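Local coordinates for oligopeptide-binding protein oppA (Lactococcus lactis, PDB 3DRF), which binds oligopeptides as the receptor component of the ABC transporter OppABCDF, which is needed for uptake of peptides longer than three residues, at residues 356-361 and 539-544; 298-303 and 362-367. One frame throughout, in Å; residues are numbered along the deposited sequence.

Contact 1 sets the loop after strand 354-356 against strand 536-549, and contact 2 sets the continuation of that loop against strand 292-307. Those two strands are antiparallel neighbours in one sheet, so the contacts sit side by side, their centres about 7 Å apart. They meet directly where T539 N lies 2.8 Å from S303 O and N540 N lies 3.0 Å from S303 OG, both probable hydrogen bonds. The loop also joins them, since P363 CD of contact 2 packs 3.5 Å from F541 CG of contact 1. The bound peptide is reached from contact 2, where the hydroxyl of Y301 hydrogen-bonds to the peptide backbone.

Contact 1: 356-361 and 539-544; sequences PANSLI and TNFMLN
The ring of F541 is clasped between two parts of one loop. Over the centre of one face stands A357 CB, in a CH-pi contact 3.6 Å from the ring centroid and only 11° off its normal, while P363 lies across the opposite face. At the edge, near the ring plane, N358 OD1 comes within 3.5 Å of F541 CE2, the amide turned 78° from the ring. The carbonyl oxygens of S359 and I361 approach obliquely, S359 O lying 3.3 Å from F541 CE1. With chi1 at -57°, CG of F541 is anti to the carbonyl carbon and starts the ring on its way to the loop. Alanine suits its place because a lone methyl is small enough to stand over the ring centre at contact distance.

Next to this clasp, P356 and N540 form an antiparallel non-hydrogen-bonded pair whose side chains diverge, the end of strand 354-356 against strand 536-549. A357 N then gives a nearly straight bond of 2.8 Å to T539 O, the donor standing above the carbonyl plane. The same T539 O is 2.9 Å from water 1, which also reaches A357 O. T539 and N540 form a classic beta bulge opposite S303. N540 sends its ND2 to D346, and N358 ND2 bonds to V373 O. Farther along, I361 N bonds to S359 OG in an ST turn, and that hydroxyl also meets Q527 of helix 516-533.

The amide oxygen of N358 at the ring edge probably gains from the slightly positive C-H groups there, while the two oblique carbonyl oxygens lie close to ring carbons and one face receives the alanine methyl. A phenylalanine thus serves both polar and apolar groups of the loop, beside the direct backbone bond between the two segments.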
ATOM      1  N   PRO A 356     -11.160   7.254  14.131  1.00  8.30           N
ATOM      2  CA  PRO A 356     -11.128   5.811  14.441  1.00  8.16           C
ATOM      3  C   PRO A 356     -11.981   5.044  13.418  1.00  8.21           C
ATOM      4  O   PRO A 356     -13.128   5.408  13.197  1.00  8.85           O
ATOM      5  CB  PRO A 356     -11.798   5.720  15.835  1.00  8.29           C
ATOM      6  CG  PRO A 356     -11.389   7.068  16.489  1.00  8.19           C
ATOM      7  CD  PRO A 356     -11.504   8.059  15.344  1.00  8.61           C
ATOM      8  N   ALA A 357     -11.387   4.039  12.813  1.00  7.85           N
ATOM      9  CA  ALA A 357     -12.056   3.260  11.778  1.00  7.95           C
ATOM     10  C   ALA A 357     -13.024   2.236  12.377  1.00  8.27           C
ATOM     11  O   ALA A 357     -12.746   1.633  13.328  1.00  8.41           O
ATOM     12  CB  ALA A 357     -10.998   2.519  10.911  1.00  7.75           C
ATOM     13  N   ASN A 358     -14.171   2.092  11.729  1.00  7.94           N
ATOM     14  CA  ASN A 358     -15.157   1.054  12.069  1.00  7.97           C
ATOM     15  C   ASN A 358     -14.962  -0.259  11.292  1.00  7.73           C
ATOM     16  O   ASN A 358     -15.526  -1.241  11.628  1.00  8.44           O
ATOM     17  CB  ASN A 358     -16.607   1.575  11.807  1.00  8.06           C
ATOM     18  CG  ASN A 358     -16.890   1.805  10.333  1.00  8.73           C
ATOM     19  OD1 ASN A 358     -16.071   2.321   9.631  1.00 10.18           O
ATOM     20  ND2 ASN A 358     -18.044   1.382   9.885  1.00 11.15           N
ATOM     21  N   SER A 359     -14.172  -0.170  10.247  1.00  7.98           N
ATOM     22  CA  SER A 359     -13.946  -1.285   9.291  1.00  8.96           C
ATOM     23  C   SER A 359     -12.705  -1.003   8.439  1.00  8.82           C
ATOM     24  O   SER A 359     -12.081  -0.025   8.587  1.00  8.48           O
ATOM     25  CB  SER A 359     -15.173  -1.479   8.390  1.00 10.15           C
ATOM     26  OG  SER A 359     -15.071  -0.617   7.284  1.00 10.90           O
ATOM     27  N   LEU A 360     -12.388  -1.953   7.569  1.00  9.73           N
ATOM     28  CA  LEU A 360     -11.230  -1.848   6.685  1.00  9.76           C
ATOM     29  C   LEU A 360     -11.450  -1.086   5.370  1.00  9.42           C
ATOM     30  O   LEU A 360     -10.543  -0.820   4.679  1.00  9.15           O
ATOM     31  CB  LEU A 360     -10.681  -3.259   6.368  1.00 10.93           C
ATOM     32  CG  LEU A 360     -10.244  -4.085   7.620  1.00 10.72           C
ATOM     33  CD1 LEU A 360      -9.970  -5.561   7.236  1.00 13.93           C
ATOM     34  CD2 LEU A 360      -9.018  -3.414   8.262  1.00 13.40           C
ATOM     35  N   ILE A 361     -12.675  -0.711   5.108  1.00  9.30           N
ATOM     36  CA  ILE A 361     -13.002   0.013   3.853  1.00  9.86           C
ATOM     37  C   ILE A 361     -13.154   1.526   4.133  1.00  9.72           C
ATOM     38  O   ILE A 361     -14.058   1.914   4.824  1.00 10.40           O
ATOM     39  CB  ILE A 361     -14.294  -0.523   3.200  1.00 10.01           C
ATOM     40  CG1 ILE A 361     -14.212  -2.064   2.921  1.00 10.35           C
ATOM     41  CG2 ILE A 361     -14.567   0.264   1.912  1.00 11.30           C
ATOM     42  CD1 ILE A 361     -13.124  -2.481   1.872  1.00  9.46           C
ATOM     43  N   THR A 539      -7.807   0.391  12.606  1.00  6.58           N
ATOM     44  CA  THR A 539      -7.353   1.469  13.534  1.00  6.89           C
ATOM     45  C   THR A 539      -7.935   2.842  13.119  1.00  7.08           C
ATOM     46  O   THR A 539      -8.836   3.314  13.698  1.00  7.26           O
ATOM     47  CB  THR A 539      -5.803   1.442  13.675  1.00  6.82           C
ATOM     48  OG1 THR A 539      -5.440   0.117  14.064  1.00  7.45           O
ATOM     49  CG2 THR A 539      -5.366   2.438  14.770  1.00  8.24           C
ATOM     50  N   ASN A 540      -7.347   3.433  12.091  1.00  7.17           N
ATOM     51  CA  ASN A 540      -7.752   4.781  11.595  1.00  7.67           C
ATOM     52  C   ASN A 540      -8.018   4.923  10.081  1.00  7.69           C
ATOM     53  O   ASN A 540      -7.430   4.273   9.247  1.00  7.95           O
ATOM     54  CB  ASN A 540      -6.681   5.816  11.931  1.00  8.26           C
ATOM     55  CG  ASN A 540      -6.657   6.202  13.396  1.00 10.08           C
ATOM     56  OD1 ASN A 540      -5.624   6.305  13.972  1.00 15.41           O
ATOM     57  ND2 ASN A 540      -7.744   6.413  13.923  1.00  8.79           N
ATOM     58  N   PHE A 541      -8.951   5.826   9.800  1.00  7.42           N
ATOM     59  CA  PHE A 541      -9.089   6.509   8.523  1.00  7.83           C
ATOM     60  C   PHE A 541      -8.440   7.887   8.702  1.00  8.09           C
ATOM     61  O   PHE A 541      -8.274   8.350   9.797  1.00  8.67           O
ATOM     62  CB  PHE A 541     -10.565   6.687   8.153  1.00  8.56           C
ATOM     63  CG  PHE A 541     -11.386   5.387   8.085  1.00  9.33           C
ATOM     64  CD1 PHE A 541     -10.904   4.201   7.501  1.00  9.92           C
ATOM     65  CD2 PHE A 541     -12.652   5.392   8.544  1.00 10.33           C
ATOM     66  CE1 PHE A 541     -11.736   3.065   7.437  1.00 10.80           C
ATOM     67  CE2 PHE A 541     -13.436   4.277   8.453  1.00 11.03           C
ATOM     68  CZ  PHE A 541     -12.964   3.129   7.913  1.00 10.96           C
ATOM     69  N   MET A 542      -8.116   8.512   7.580  1.00  9.36           N
ATOM     70  CA  MET A 542      -7.397   9.782   7.614  1.00 11.08           C
ATOM     71  C   MET A 542      -7.717  10.700   6.451  1.00 10.67           C
ATOM     72  O   MET A 542      -8.179  10.282   5.421  1.00 10.27           O
ATOM     73  CB  MET A 542      -5.863   9.502   7.589  1.00 13.15           C
ATOM     74  CG  MET A 542      -4.947  10.481   8.329  1.00 17.62           C
ATOM     75  SD  MET A 542      -3.407   9.592   8.642  1.00 24.31           S
ATOM     76  CE  MET A 542      -2.931   9.177   7.009  1.00 22.53           C
ATOM     77  N   LEU A 543      -7.462  11.981   6.720  1.00 10.42           N
ATOM     78  CA  LEU A 543      -7.295  13.006   5.683  1.00  9.84           C
ATOM     79  C   LEU A 543      -5.810  13.305   5.549  1.00  9.87           C
ATOM     80  O   LEU A 543      -5.144  13.351   6.523  1.00 10.84           O
ATOM     81  CB  LEU A 543      -7.996  14.341   6.062  1.00 10.62           C
ATOM     82  CG  LEU A 543      -9.475  14.288   6.366  1.00 11.90           C
ATOM     83  CD1 LEU A 543     -10.014  15.714   6.804  1.00 14.00           C
ATOM     84  CD2 LEU A 543     -10.152  13.769   5.169  1.00 13.91           C
ATOM     85  N   ASN A 544      -5.344  13.455   4.320  1.00  9.69           N
ATOM     86  CA  ASN A 544      -3.998  13.930   4.018  1.00 10.12           C
ATOM     87  C   ASN A 544      -3.982  15.467   3.910  1.00  9.45           C
ATOM     88  O   ASN A 544      -4.976  16.063   3.578  1.00  9.24           O
ATOM     89  CB  ASN A 544      -3.515  13.352   2.664  1.00 10.89           C
ATOM     90  CG  ASN A 544      -3.150  11.870   2.743  1.00 13.32           C
ATOM     91  OD1 ASN A 544      -2.831  11.380   3.753  1.00 15.34           O
ATOM     92  ND2 ASN A 544      -3.282  11.204   1.647  1.00 14.08           N
TER
HETATM   93  O   HOH W   1     -10.884   2.405  15.520  1.00  8.50           O

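Contact 2: 298-303 and 362-367; sequences QAMYIS and PPIFKQ
A299 and I364 are tied through a water whose bond to A299 O is short: water 4 donates to A299 O at 2.6 Å and accepts from I364 N at 3.1 Å. Two more waters serve the amide of Q298. Its NE2 donates to water 2, which in turn donates to P363 O, while its OE1 receives from water 3, which also donates to I364 O at 2.9 Å. With a water at each end, the amide's rotation is probably restrained, and a long polar glutamine suits this exposed margin, where water completes the bonding.

The loop's shape comes from a beta turn, F365 N bonding to P362 O, with P363 at a position whose backbone angles suit proline. Opposite it, strand 292-307 of the peptide-binding, Venus fly-trap fold makes an inverse gamma turn at M300 before running on to Y301, whose hydroxyl holds the peptide backbone. Y301 O rests 3.5 Å from P362 CB.

Away from the waters the packing is apolar. The bent M300 chain, flexible and unbranched enough to follow both ring and methyls, brings its CG 3.7 Å from F365 CZ and 3.8 Å from I364 CG2, crossing F365 at about a right angle. Its sulfur is 4.9 Å from the F365 centroid, an oblique Met-aromatic contact. I364, with CG1 anti to the backbone N (chi1 -169°), lays CG2 over the centre of one face of the F365 ring and carries CD1 to within 4.0 Å of M300 SD. An alanine here would probably open a gap between M300 and the F365 ring face and let the methionine turn more freely.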
ATOM      1  N   GLN A 298      -9.249  13.413   1.072  1.00  9.87           N
ATOM      2  CA  GLN A 298      -9.524  12.108   1.713  1.00 10.89           C
ATOM      3  C   GLN A 298      -8.430  11.138   1.355  1.00 10.87           C
ATOM      4  O   GLN A 298      -8.123  10.975   0.230  1.00 12.18           O
ATOM      5  CB  GLN A 298     -10.837  11.518   1.235  1.00 11.92           C
ATOM      6  CG  GLN A 298     -12.062  12.343   1.547  1.00 13.90           C
ATOM      7  CD  GLN A 298     -13.338  11.585   1.180  1.00 15.40           C
ATOM      8  OE1 GLN A 298     -13.596  11.373   0.058  1.00 16.84           O
ATOM      9  NE2 GLN A 298     -14.041  11.123   2.172  1.00 16.74           N
ATOM     10  N   ALA A 299      -7.787  10.582   2.352  1.00 11.11           N
ATOM     11  CA  ALA A 299      -6.665   9.659   2.116  1.00 11.85           C
ATOM     12  C   ALA A 299      -7.243   8.283   1.656  1.00 12.28           C
ATOM     13  O   ALA A 299      -8.172   7.766   2.201  1.00 13.16           O
ATOM     14  CB  ALA A 299      -5.789   9.525   3.324  1.00 12.05           C
ATOM     15  N   MET A 300      -6.627   7.739   0.656  1.00 13.18           N
ATOM     16  CA  MET A 300      -7.003   6.388   0.276  1.00 12.98           C
ATOM     17  C   MET A 300      -6.099   5.493   1.148  1.00 11.71           C
ATOM     18  O   MET A 300      -5.005   5.167   0.774  1.00 12.46           O
ATOM     19  CB  MET A 300      -6.739   6.185  -1.197  1.00 15.21           C
ATOM     20  CG  MET A 300      -7.741   5.226  -1.793  1.00 16.74           C
ATOM     21  SD  MET A 300      -8.055   5.761  -3.486  1.00 20.31           S
ATOM     22  CE  MET A 300      -6.411   5.761  -3.930  1.00 13.87           C
ATOM     23  N   TYR A 301      -6.554   5.304   2.392  1.00 10.34           N
ATOM     24  CA  TYR A 301      -5.673   4.847   3.509  1.00  9.16           C
ATOM     25  C   TYR A 301      -6.442   4.050   4.537  1.00  8.69           C
ATOM     26  O   TYR A 301      -7.569   4.334   4.832  1.00  9.16           O
ATOM     27  CB  TYR A 301      -5.076   6.104   4.197  1.00  9.52           C
ATOM     28  CG  TYR A 301      -4.217   5.889   5.463  1.00  9.65           C
ATOM     29  CD1 TYR A 301      -2.858   5.805   5.387  1.00 11.11           C
ATOM     30  CD2 TYR A 301      -4.804   5.801   6.717  1.00 10.56           C
ATOM     31  CE1 TYR A 301      -2.090   5.684   6.564  1.00 11.15           C
ATOM     32  CE2 TYR A 301      -4.072   5.659   7.845  1.00 11.44           C
ATOM     33  CZ  TYR A 301      -2.722   5.601   7.754  1.00 11.47           C
ATOM     34  OH  TYR A 301      -1.962   5.481   8.880  1.00 15.24           O
ATOM     35  N   ILE A 302      -5.723   3.093   5.123  1.00  8.07           N
ATOM     36  CA  ILE A 302      -6.180   2.415   6.336  1.00  8.83           C
ATOM     37  C   ILE A 302      -4.960   2.078   7.143  1.00  8.28           C
ATOM     38  O   ILE A 302      -3.923   1.654   6.632  1.00  9.20           O
ATOM     39  CB  ILE A 302      -7.004   1.102   6.009  1.00  9.58           C
ATOM     40  CG1 ILE A 302      -7.602   0.413   7.248  1.00 12.20           C
ATOM     41  CG2 ILE A 302      -6.183   0.027   5.237  1.00 10.46           C
ATOM     42  CD1 ILE A 302      -8.620   1.234   7.922  1.00 13.93           C
ATOM     43  N   SER A 303      -5.090   2.275   8.444  1.00  8.10           N
ATOM     44  CA  SER A 303      -4.185   1.645   9.428  1.00  7.51           C
ATOM     45  C   SER A 303      -4.936   0.559  10.220  1.00  7.20           C
ATOM     46  O   SER A 303      -6.084   0.655  10.412  1.00  7.15           O
ATOM     47  CB  SER A 303      -3.479   2.637  10.352  1.00  8.12           C
ATOM     48  OG  SER A 303      -4.459   3.330  11.151  1.00  8.98           O
ATOM     49  N   PRO A 362     -12.305   2.351   3.585  1.00  9.31           N
ATOM     50  CA  PRO A 362     -12.297   3.756   3.997  1.00  9.05           C
ATOM     51  C   PRO A 362     -13.368   4.624   3.290  1.00  8.77           C
ATOM     52  O   PRO A 362     -13.875   4.236   2.314  1.00  8.90           O
ATOM     53  CB  PRO A 362     -10.879   4.242   3.635  1.00  9.58           C
ATOM     54  CG  PRO A 362     -10.504   3.422   2.479  1.00  9.65           C
ATOM     55  CD  PRO A 362     -11.110   2.026   2.780  1.00  9.57           C
ATOM     56  N   PRO A 363     -13.611   5.797   3.836  1.00  9.66           N
ATOM     57  CA  PRO A 363     -14.695   6.696   3.358  1.00 10.28           C
ATOM     58  C   PRO A 363     -14.591   7.124   1.918  1.00 10.36           C
ATOM     59  O   PRO A 363     -15.580   7.341   1.325  1.00 10.47           O
ATOM     60  CB  PRO A 363     -14.553   7.947   4.275  1.00 11.40           C
ATOM     61  CG  PRO A 363     -13.977   7.435   5.565  1.00 11.36           C
ATOM     62  CD  PRO A 363     -13.057   6.242   5.157  1.00 10.09           C
ATOM     63  N   ILE A 364     -13.391   7.229   1.381  1.00 10.06           N
ATOM     64  CA  ILE A 364     -13.254   7.565  -0.045  1.00 10.82           C
ATOM     65  C   ILE A 364     -14.072   6.624  -0.965  1.00 10.66           C
ATOM     66  O   ILE A 364     -14.563   7.026  -1.959  1.00 12.05           O
ATOM     67  CB  ILE A 364     -11.767   7.647  -0.476  1.00 11.54           C
ATOM     68  CG1 ILE A 364     -11.675   8.258  -1.898  1.00 13.50           C
ATOM     69  CG2 ILE A 364     -11.058   6.280  -0.349  1.00 11.47           C
ATOM     70  CD1 ILE A 364     -10.378   8.767  -2.218  1.00 16.63           C
ATOM     71  N   PHE A 365     -14.218   5.361  -0.560  1.00 10.34           N
ATOM     72  CA  PHE A 365     -15.038   4.369  -1.266  1.00 10.64           C
ATOM     73  C   PHE A 365     -16.479   4.372  -0.729  1.00 11.64           C
ATOM     74  O   PHE A 365     -16.950   3.477  -0.161  1.00 11.29           O
ATOM     75  CB  PHE A 365     -14.408   2.967  -1.176  1.00 10.45           C
ATOM     76  CG  PHE A 365     -12.988   2.899  -1.686  1.00 10.33           C
ATOM     77  CD1 PHE A 365     -12.656   3.355  -2.943  1.00 11.04           C
ATOM     78  CD2 PHE A 365     -12.009   2.329  -0.916  1.00  9.96           C
ATOM     79  CE1 PHE A 365     -11.395   3.313  -3.402  1.00 12.25           C
ATOM     80  CE2 PHE A 365     -10.677   2.240  -1.410  1.00 11.07           C
ATOM     81  CZ  PHE A 365     -10.389   2.747  -2.649  1.00 12.61           C
ATOM     82  N   LYS A 366     -17.128   5.499  -0.945  1.00 13.58           N
ATOM     83  CA  LYS A 366     -18.362   5.844  -0.255  1.00 15.68           C
ATOM     84  C   LYS A 366     -19.490   4.879  -0.569  1.00 15.55           C
ATOM     85  O   LYS A 366     -20.300   4.639   0.272  1.00 16.48           O
ATOM     86  CB  LYS A 366     -18.780   7.267  -0.642  1.00 16.52           C
ATOM     87  CG  LYS A 366     -20.151   7.684  -0.087  1.00 20.32           C
ATOM     88  CD  LYS A 366     -20.597   9.037  -0.677  1.00 24.23           C
ATOM     89  CE  LYS A 366     -21.515   9.858   0.253  1.00 26.08           C
ATOM     90  NZ  LYS A 366     -22.811   9.251   0.506  1.00 28.68           N
ATOM     91  N   GLN A 367     -19.496   4.329  -1.774  1.00 15.56           N
ATOM     92  CA  GLN A 367     -20.496   3.385  -2.235  1.00 16.02           C
ATOM     93  C   GLN A 367     -20.476   2.060  -1.421  1.00 15.25           C
ATOM     94  O   GLN A 367     -21.418   1.339  -1.427  1.00 14.68           O
ATOM     95  CB  GLN A 367     -20.307   3.152  -3.779  1.00 17.25           C
ATOM     96  CG  GLN A 367     -20.199   4.454  -4.774  1.00 20.48           C
ATOM     97  CD  GLN A 367     -19.523   4.242  -6.217  1.00 23.80           C
ATOM     98  OE1 GLN A 367     -18.716   3.398  -6.408  1.00 26.77           O
ATOM     99  NE2 GLN A 367     -19.886   5.068  -7.160  1.00 24.95           N
TER
HETATM  100  O   HOH W   2     -16.651   9.927   1.086  1.00 26.04           O
HETATM  101  O   HOH W   3     -15.602   9.670  -1.705  1.00 39.05           O
HETATM  102  O   HOH W   4     -10.702   7.804   2.787  1.00  8.45           O